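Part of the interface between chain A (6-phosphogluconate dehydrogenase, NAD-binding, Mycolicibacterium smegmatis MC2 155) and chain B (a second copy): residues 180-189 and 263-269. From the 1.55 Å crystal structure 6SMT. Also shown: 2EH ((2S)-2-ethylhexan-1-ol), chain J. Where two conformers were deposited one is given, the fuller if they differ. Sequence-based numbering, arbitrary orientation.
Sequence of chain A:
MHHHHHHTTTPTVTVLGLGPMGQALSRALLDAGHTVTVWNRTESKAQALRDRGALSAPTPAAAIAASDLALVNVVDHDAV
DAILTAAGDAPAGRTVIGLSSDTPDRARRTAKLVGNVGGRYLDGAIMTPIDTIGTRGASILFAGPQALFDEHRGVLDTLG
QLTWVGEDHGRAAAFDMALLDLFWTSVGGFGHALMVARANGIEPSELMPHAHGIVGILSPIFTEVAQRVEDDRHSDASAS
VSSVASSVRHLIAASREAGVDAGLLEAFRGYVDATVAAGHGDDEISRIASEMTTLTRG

Chain A 180-189: LDLFWTSVGG
Chain B (263-269) GLLEAFR

Two helices, one from each copy of the protein, pack here with 57° between their N-to-C directions (signed crossing angle 57°), their axes 9.9 Å apart at closest approach. Residues 180-189 of chain A and 263-269 of chain B are helical throughout, with phi/psi near -63/-43. The register is set by Thr185(A) beside Leu265(B), CA to CA 6.5 Å, and one turn on by Gly188(A) beside Phe268(B), CA to CA 6.3 Å. No hydrogen bond crosses between the stretches; the 327 Å² they bury is made up of van der Waals contacts, some of them between polar oxygens and leucine methyls.

Phe268(B) covers the most surface. Its CB points toward chain A, and chi1 of -172° (t) with chi2 of 65° brings the ring up against Gly188(A), whose CA lies 3.7 Å from Phe268(B) CE1. Glycine suits this place: an ideal CB would point toward chain B and come within 3.0 Å of Phe268(B) CD1, too tight for a carbon. The ring also meets Trp184(A) (chi1 -74°, m; chi2 117°) obliquely, Trp184(A) CE3 to Phe268(B) CZ 4.0 Å, while the carbonyl oxygen of Trp184(A) lies over one of its faces. Across the same six-membered ring of the indole, Trp184(A) CZ2 lies 3.9 Å from C7 of the bound 2-ethylhexanol, 2EH.

Leu265(B) is next. Its CB points sideways, but the m,t rotamer (chi1 -68°, chi2 157°) brings its end nearer chain A: Leu265(B) CD1 is 3.7 Å from Asp181(A) OD1 and Leu265(B) CD2 is 3.8 Å from Thr185(A) OG1. Thr185(A), chi1 -59° (m), donates from OG1 to Asp181(A) O at 2.8 Å, within its own helix, and the other carboxylate oxygen, Asp181(A) OD2, is hydrogen-bonded elsewhere in the structure. Thr185(A) also meets Leu264(B) through its methyl, Thr185(A) CG2 lying 3.6 Å from Leu264(B) CD2.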

ATOM      1  N   LEU A 180      -4.075   7.227   7.183  1.00 11.04           N
ATOM      2  CA  LEU A 180      -2.598   7.336   7.322  1.00 10.83           C
ATOM      3  C   LEU A 180      -2.047   5.961   7.717  1.00 10.78           C
ATOM      4  O   LEU A 180      -0.881   5.714   7.340  1.00 11.44           O
ATOM      5  CB  LEU A 180      -2.269   8.353   8.417  1.00 10.98           C
ATOM      6  CG  LEU A 180      -2.564   9.799   8.018  1.00 11.59           C
ATOM      7  CD1 LEU A 180      -2.296  10.696   9.247  1.00 12.38           C
ATOM      8  CD2 LEU A 180      -1.794  10.272   6.840  1.00 12.45           C
ATOM      9  N   ASP A 181      -2.771   5.125   8.427  1.00 11.67           N
ATOM     10  CA  ASP A 181      -2.360   3.753   8.716  1.00 11.94           C
ATOM     11  C   ASP A 181      -2.166   3.037   7.387  1.00 12.23           C
ATOM     12  O   ASP A 181      -1.069   2.464   7.103  1.00 12.81           O
ATOM     13  CB  ASP A 181      -3.416   3.130   9.571  1.00 13.81           C
ATOM     14  CG  ASP A 181      -3.381   1.680   9.856  1.00 15.85           C
ATOM     15  OD1 ASP A 181      -2.250   1.099   9.566  1.00 17.98           O
ATOM     16  OD2 ASP A 181      -4.383   1.171  10.426  1.00 16.52           O
ATOM     17  N   LEU A 182      -3.134   3.096   6.518  1.00 11.48           N
ATOM     18  CA  LEU A 182      -2.981   2.468   5.172  1.00 12.04           C
ATOM     19  C   LEU A 182      -1.799   3.064   4.465  1.00 11.74           C
ATOM     20  O   LEU A 182      -0.950   2.351   3.881  1.00 11.87           O
ATOM     21  CB  LEU A 182      -4.252   2.716   4.405  1.00 12.26           C
ATOM     22  CG  LEU A 182      -4.219   2.388   2.938  1.00 13.19           C
ATOM     23  CD1 LEU A 182      -3.861   0.892   2.721  1.00 14.88           C
ATOM     24  CD2 LEU A 182      -5.518   2.788   2.262  1.00 13.42           C
ATOM     25  N   PHE A 183      -1.671   4.388   4.422  1.00 10.60           N
ATOM     26  CA  PHE A 183      -0.630   5.050   3.682  1.00  9.96           C
ATOM     27  C   PHE A 183       0.765   4.666   4.209  1.00 10.47           C
ATOM     28  O   PHE A 183       1.603   4.249   3.400  1.00 10.43           O
ATOM     29  CB  PHE A 183      -0.834   6.564   3.737  1.00 10.27           C
ATOM     30  CG  PHE A 183       0.255   7.318   3.078  1.00 10.67           C
ATOM     31  CD1 PHE A 183       0.320   7.412   1.691  1.00 11.58           C
ATOM     32  CD2 PHE A 183       1.305   7.890   3.846  1.00 10.78           C
ATOM     33  CE1 PHE A 183       1.395   8.001   1.047  1.00 13.32           C
ATOM     34  CE2 PHE A 183       2.305   8.547   3.195  1.00 11.77           C
ATOM     35  CZ  PHE A 183       2.410   8.580   1.804  1.00 12.22           C
ATOM     36  N   TRP A 184       1.038   4.864   5.469  1.00 10.56           N
ATOM     37  CA  TRP A 184       2.404   4.678   5.995  1.00 11.00           C
ATOM     38  C   TRP A 184       2.727   3.192   5.983  1.00 10.86           C
ATOM     39  O   TRP A 184       3.938   2.901   5.765  1.00 10.98           O
ATOM     40  CB  TRP A 184       2.575   5.302   7.402  1.00 11.43           C
ATOM     41  CG  TRP A 184       2.633   6.791   7.279  1.00 10.74           C
ATOM     42  CD1 TRP A 184       1.712   7.675   7.826  1.00 11.18           C
ATOM     43  CD2 TRP A 184       3.593   7.622   6.639  1.00 11.15           C
ATOM     44  NE1 TRP A 184       2.053   8.955   7.518  1.00 12.03           N
ATOM     45  CE2 TRP A 184       3.205   8.994   6.791  1.00 11.94           C
ATOM     46  CE3 TRP A 184       4.757   7.353   5.901  1.00 12.12           C
ATOM     47  CZ2 TRP A 184       3.920  10.012   6.236  1.00 11.64           C
ATOM     48  CZ3 TRP A 184       5.489   8.386   5.400  1.00 11.89           C
ATOM     49  CH2 TRP A 184       5.062   9.718   5.548  1.00 12.88           C
ATOM     50  N   THR A 185       1.822   2.303   6.211  1.00 11.44           N
ATOM     51  CA  THR A 185       2.128   0.858   6.166  1.00 10.77           C
ATOM     52  C   THR A 185       2.557   0.501   4.742  1.00 11.39           C
ATOM     53  O   THR A 185       3.546  -0.227   4.535  1.00 11.13           O
ATOM     54  CB  THR A 185       0.950   0.034   6.637  1.00 11.64           C
ATOM     55  OG1 THR A 185       0.587   0.398   7.983  1.00 11.98           O
ATOM     56  CG2 THR A 185       1.262  -1.434   6.633  1.00 12.52           C
ATOM     57  N   SER A 186       1.906   1.081   3.739  0.57 10.86           N
ATOM     58  CA  SER A 186       2.249   0.854   2.312  0.57 10.85           C
ATOM     59  C   SER A 186       3.642   1.414   2.000  0.57 10.89           C
ATOM     60  O   SER A 186       4.549   0.835   1.296  0.57 10.62           O
ATOM     61  CB  SER A 186       1.179   1.442   1.432  0.57 11.64           C
ATOM     62  OG  SER A 186      -0.084   0.847   1.706  0.57 13.58           O
ATOM     63  N   VAL A 187       3.892   2.629   2.504  1.00 10.71           N
ATOM     64  CA  VAL A 187       5.222   3.258   2.370  1.00 11.27           C
ATOM     65  C   VAL A 187       6.303   2.338   3.003  1.00 10.40           C
ATOM     66  O   VAL A 187       7.408   2.184   2.440  1.00 11.58           O
ATOM     67  CB  VAL A 187       5.272   4.668   2.950  1.00 12.73           C
ATOM     68  CG1 VAL A 187       6.680   5.189   3.060  1.00 13.48           C
ATOM     69  CG2 VAL A 187       4.436   5.585   2.076  1.00 12.64           C
ATOM     70  N   GLY A 188       6.066   1.800   4.191  1.00 10.84           N
ATOM     71  CA  GLY A 188       7.003   0.867   4.819  1.00 11.66           C
ATOM     72  C   GLY A 188       7.200  -0.353   3.932  1.00 11.81           C
ATOM     73  O   GLY A 188       8.378  -0.768   3.788  1.00 13.36           O
ATOM     74  N   GLY A 189       6.155  -0.882   3.357  1.00 11.19           N
ATOM     75  CA  GLY A 189       6.348  -2.022   2.466  1.00 12.00           C
ATOM     76  C   GLY A 189       7.126  -1.664   1.225  1.00 12.03           C
ATOM     77  O   GLY A 189       8.030  -2.433   0.803  1.00 12.16           O
TER
ATOM     78  N   GLY B 263       1.286  -4.213  15.345  1.00 15.57           N
ATOM     79  CA  GLY B 263       2.572  -4.761  14.970  1.00 15.62           C
ATOM     80  C   GLY B 263       3.226  -4.142  13.731  1.00 14.20           C
ATOM     81  O   GLY B 263       4.427  -3.938  13.736  1.00 14.73           O
ATOM     82  N   LEU B 264       2.446  -3.891  12.656  1.00 13.29           N
ATOM     83  CA  LEU B 264       3.099  -3.367  11.463  1.00 13.09           C
ATOM     84  C   LEU B 264       3.574  -1.942  11.723  1.00 12.34           C
ATOM     85  O   LEU B 264       4.722  -1.585  11.419  1.00 12.97           O
ATOM     86  CB  LEU B 264       2.230  -3.457  10.204  1.00 14.70           C
ATOM     87  CG  LEU B 264       2.341  -4.812   9.446  1.00 15.82           C
ATOM     88  CD1 LEU B 264       1.506  -5.776  10.164  1.00 18.66           C
ATOM     89  CD2 LEU B 264       2.010  -4.692   7.998  1.00 17.88           C
ATOM     90  N   LEU B 265       2.732  -1.096  12.310  1.00 13.19           N
ATOM     91  CA  LEU B 265       3.143   0.285  12.584  1.00 13.96           C
ATOM     92  C   LEU B 265       4.255   0.349  13.630  1.00 13.41           C
ATOM     93  O   LEU B 265       5.100   1.247  13.553  1.00 13.05           O
ATOM     94  CB  LEU B 265       1.959   1.131  13.077  1.00 15.55           C
ATOM     95  CG  LEU B 265       0.876   1.398  12.036  1.00 19.05           C
ATOM     96  CD1 LEU B 265      -0.432   1.718  12.744  1.00 20.31           C
ATOM     97  CD2 LEU B 265       1.325   2.475  11.115  1.00 20.25           C
ATOM     98  N   GLU B 266       4.256  -0.586  14.601  0.50 14.02           N
ATOM     99  CA  GLU B 266       5.337  -0.625  15.616  0.50 15.51           C
ATOM    100  C   GLU B 266       6.662  -0.881  14.939  0.50 14.54           C
ATOM    101  O   GLU B 266       7.662  -0.335  15.376  0.50 14.94           O
ATOM    102  CB  GLU B 266       4.976  -1.635  16.710  0.50 16.19           C
ATOM    103  CG  GLU B 266       3.849  -1.177  17.588  0.50 19.18           C
ATOM    104  CD  GLU B 266       3.242  -2.236  18.491  0.50 21.69           C
ATOM    105  OE1 GLU B 266       3.377  -3.445  18.198  0.50 23.27           O
ATOM    106  OE2 GLU B 266       2.589  -1.825  19.486  0.50 27.03           O
ATOM    107  N   ALA B 267       6.709  -1.812  13.978  1.00 14.02           N
ATOM    108  CA  ALA B 267       7.920  -2.127  13.233  1.00 14.95           C
ATOM    109  C   ALA B 267       8.374  -0.913  12.428  1.00 14.30           C
ATOM    110  O   ALA B 267       9.544  -0.517  12.452  1.00 14.20           O
ATOM    111  CB  ALA B 267       7.755  -3.345  12.351  1.00 16.01           C
ATOM    112  N   PHE B 268       7.408  -0.220  11.798  1.00 13.27           N
ATOM    113  CA  PHE B 268       7.760   0.990  11.048  1.00 13.13           C
ATOM    114  C   PHE B 268       8.320   2.084  11.957  1.00 13.66           C
ATOM    115  O   PHE B 268       9.286   2.747  11.604  1.00 13.53           O
ATOM    116  CB  PHE B 268       6.515   1.463  10.267  1.00 12.70           C
ATOM    117  CG  PHE B 268       6.795   2.586   9.302  1.00 12.32           C
ATOM    118  CD1 PHE B 268       7.629   2.429   8.202  1.00 13.84           C
ATOM    119  CD2 PHE B 268       6.175   3.809   9.506  1.00 13.49           C
ATOM    120  CE1 PHE B 268       7.869   3.481   7.336  1.00 13.63           C
ATOM    121  CE2 PHE B 268       6.398   4.834   8.610  1.00 13.02           C
ATOM    122  CZ  PHE B 268       7.218   4.677   7.551  1.00 13.10           C
ATOM    123  N   ARG B 269       7.698   2.283  13.083  0.58 13.40           N
ATOM    124  CA  ARG B 269       8.197   3.267  14.058  0.58 13.54           C
ATOM    125  C   ARG B 269       9.654   2.997  14.392  0.58 13.54           C
ATOM    126  O   ARG B 269      10.461   3.932  14.468  0.58 12.83           O
ATOM    127  CB  ARG B 269       7.330   3.281  15.298  0.58 14.33           C
ATOM    128  CG  ARG B 269       7.823   4.315  16.296  0.58 16.17           C
ATOM    129  CD  ARG B 269       7.070   4.277  17.617  0.58 18.55           C
ATOM    130  NE  ARG B 269       7.279   2.965  18.202  0.58 22.00           N
ATOM    131  CZ  ARG B 269       8.157   2.808  19.214  0.58 28.74           C
ATOM    132  NH1 ARG B 269       8.845   3.865  19.635  0.58 27.39           N
ATOM    133  NH2 ARG B 269       8.357   1.615  19.753  0.58 34.53           N
TER
HETATM  134  C7  2EH J 305       0.978  11.911   4.575  1.00 23.38           C
HETATM  135  C8  2EH J 305      -0.675  12.380   2.729  1.00 24.85           C
HETATM  136  C9  2EH J 305      -1.737  11.422   3.263  1.00 24.70           C
HETATM  137  C12 2EH J 305       3.174  12.333   2.453  1.00 28.45           C
HETATM  138  C7A 2EH J 305       0.733  12.011   3.075  1.00 25.43           C
HETATM  139  O7C 2EH J 305       1.185  13.142   5.262  1.00 24.69           O
HETATM  140  CBA 2EH J 305       1.763  12.852   2.336  1.00 26.13           C
HETATM  141  CCA 2EH J 305       4.044  12.727   1.363  1.00 28.50           C
HETATM  142  CCB 2EH J 305       5.351  11.950   1.350  1.00 31.06           C